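Flavin-dependent monooxygenase, oxygenase subunit HsaA (Rhodococcus sp., PDB 2RFQ) catalyses the FMNH2-dependent ortho-hydroxylation of the phenolic steroid intermediate 3-HSA to the catechol 3,4-DHSA during bacterial cholesterol breakdown. Local coordinates at residues Ala243-Met248 / Arg360-Gly365. Sequence-based numbering, arbitrary orientation.
Sequences APIVGM and RDAHAG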
loop_
_atom_site.group_PDB
_atom_site.type_symbol
_atom_site.label_atom_id
_atom_site.label_comp_id
_atom_site.label_asym_id
_atom_site.label_seq_id
_atom_site.Cartn_x
_atom_site.Cartn_y
_atom_site.Cartn_z
ATOM N N ALA A 243 6.448 -8.682 -20.187
ATOM C CA ALA A 243 7.931 -8.697 -20.264
ATOM C C ALA A 243 8.551 -7.333 -20.607
ATOM O O ALA A 243 9.518 -6.924 -19.951
ATOM C CB ALA A 243 8.417 -9.798 -21.225
ATOM N N PRO A 244 8.010 -6.610 -21.610
ATOM C CA PRO A 244 8.602 -5.288 -21.907
ATOM C C PRO A 244 8.399 -4.291 -20.763
ATOM O O PRO A 244 9.256 -3.475 -20.519
ATOM C CB PRO A 244 7.911 -4.846 -23.208
ATOM C CG PRO A 244 6.663 -5.689 -23.313
ATOM C CD PRO A 244 6.900 -6.950 -22.530
ATOM N N ILE A 245 7.286 -4.396 -20.037
ATOM C CA ILE A 245 7.066 -3.482 -18.912
ATOM C C ILE A 245 8.062 -3.778 -17.795
ATOM O O ILE A 245 8.645 -2.854 -17.210
ATOM C CB ILE A 245 5.619 -3.505 -18.448
ATOM C CG1 ILE A 245 4.712 -3.068 -19.614
ATOM C CG2 ILE A 245 5.440 -2.594 -17.242
ATOM C CD1 ILE A 245 3.182 -3.276 -19.340
ATOM N N VAL A 246 8.258 -5.069 -17.494
ATOM C CA VAL A 246 9.340 -5.465 -16.586
ATOM C C VAL A 246 10.705 -4.899 -17.062
ATOM O O VAL A 246 11.451 -4.311 -16.279
ATOM C CB VAL A 246 9.378 -6.995 -16.375
ATOM C CG1 VAL A 246 10.586 -7.391 -15.511
ATOM C CG2 VAL A 246 8.059 -7.430 -15.710
ATOM N N GLY A 247 11.017 -5.061 -18.345
ATOM C CA GLY A 247 12.260 -4.504 -18.911
ATOM C C GLY A 247 12.358 -2.985 -18.728
ATOM O O GLY A 247 13.432 -2.473 -18.391
HETATM N N MSE A 248 11.249 -2.276 -18.940
HETATM C CA MSE A 248 11.198 -0.827 -18.699
HETATM C C MSE A 248 11.593 -0.515 -17.251
HETATM O O MSE A 248 12.320 0.460 -16.994
HETATM C CB MSE A 248 9.809 -0.267 -19.036
HETATM C CG MSE A 248 9.562 -0.242 -20.534
HETATM SE SE MSE A 248 7.673 0.320 -20.757
HETATM C CE MSE A 248 7.134 -0.928 -22.202
ATOM N N ARG A 360 6.009 7.131 -18.058
ATOM C CA ARG A 360 4.842 7.261 -18.944
ATOM C C ARG A 360 4.622 6.017 -19.773
ATOM O O ARG A 360 3.478 5.559 -19.960
ATOM C CB ARG A 360 5.011 8.466 -19.854
ATOM C CG ARG A 360 4.854 9.790 -19.069
ATOM C CD ARG A 360 5.006 11.001 -20.000
ATOM N NE ARG A 360 6.375 11.150 -20.508
ATOM C CZ ARG A 360 6.790 10.808 -21.729
ATOM N NH1 ARG A 360 5.954 10.264 -22.620
ATOM N NH2 ARG A 360 8.057 10.993 -22.065
ATOM N N ASP A 361 5.728 5.456 -20.260
ATOM C CA ASP A 361 5.657 4.244 -21.095
ATOM C C ASP A 361 5.023 3.044 -20.364
ATOM O O ASP A 361 4.190 2.325 -20.942
ATOM C CB ASP A 361 7.054 3.882 -21.594
ATOM C CG ASP A 361 7.544 4.791 -22.722
ATOM O OD1 ASP A 361 6.791 5.652 -23.229
ATOM O OD2 ASP A 361 8.740 4.669 -23.096
ATOM N N ALA A 362 5.446 2.823 -19.116
ATOM C CA ALA A 362 4.922 1.689 -18.314
ATOM C C ALA A 362 3.448 1.902 -18.031
ATOM O O ALA A 362 2.642 0.971 -18.135
ATOM C CB ALA A 362 5.727 1.519 -17.011
ATOM N N HIS A 363 3.069 3.146 -17.717
ATOM C CA HIS A 363 1.657 3.407 -17.439
ATOM C C HIS A 363 0.792 3.261 -18.683
ATOM O O HIS A 363 -0.393 2.885 -18.608
ATOM C CB HIS A 363 1.489 4.770 -16.767
ATOM C CG HIS A 363 1.823 4.742 -15.319
ATOM N ND1 HIS A 363 0.910 4.362 -14.352
ATOM C CD2 HIS A 363 2.990 4.976 -14.672
ATOM C CE1 HIS A 363 1.496 4.397 -13.165
ATOM N NE2 HIS A 363 2.759 4.756 -13.332
ATOM N N ALA A 364 1.399 3.470 -19.852
ATOM C CA ALA A 364 0.659 3.276 -21.082
ATOM C C ALA A 364 0.510 1.787 -21.356
ATOM O O ALA A 364 -0.583 1.327 -21.724
ATOM C CB ALA A 364 1.330 3.981 -22.253
ATOM N N GLY A 365 1.591 1.027 -21.170
ATOM C CA GLY A 365 1.557 -0.432 -21.412
ATOM C C GLY A 365 0.527 -1.098 -20.497
ATOM O O GLY A 365 -0.094 -2.103 -20.848
#
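Asp361 meets selenomethionine 248 (Met248) through its methylene: CB lies 3.7 Å from Met248 SE, and the two side chains cross at about a right angle. Its OD1 accepts a hydrogen bond from the backbone N of Leu187, outside the two segments, whose side chain also touches Met248. One residue on, Ala362 presents two surfaces. Its backbone N is 3.7 Å from Met248 SE, a distance consistent with van der Waals contact, and its CB, which projects to the flank of the interface, lies 4.1 Å from Ile245 CG2. A chi1 of -60° puts CG1 anti to the carbonyl carbon of Ile245 and leaves CG2 anti to its backbone N; the closest CA pair is Ile245 CA to Ala362 CA at 5.6 Å. Ile334 and Ile337 of helix 316-344 pack against Ala362 as well. Gly365 has no side chain, and the CD1 methyl of Ile245 lies directly against its carbonyl group, 3.6 Å from Gly365 C and 3.8 Å from Gly365 O. Trp84, which probably contributes to the FMN site, touches both Ile245 and Met248. The helix segments run nearly antiparallel, at 160° with axes 9.6 Å apart, and join helices 233-266 and 354-365 within the C-terminal helical domain of the acyl-CoA dehydrogenase fold. With no hydrogen bond across it and all five touching residues buried, the contact rests on van der Waals contacts, methyl groups and selenium against methyl, methylene and backbone atoms, over a modest 205 Å², next to the probable flavin site.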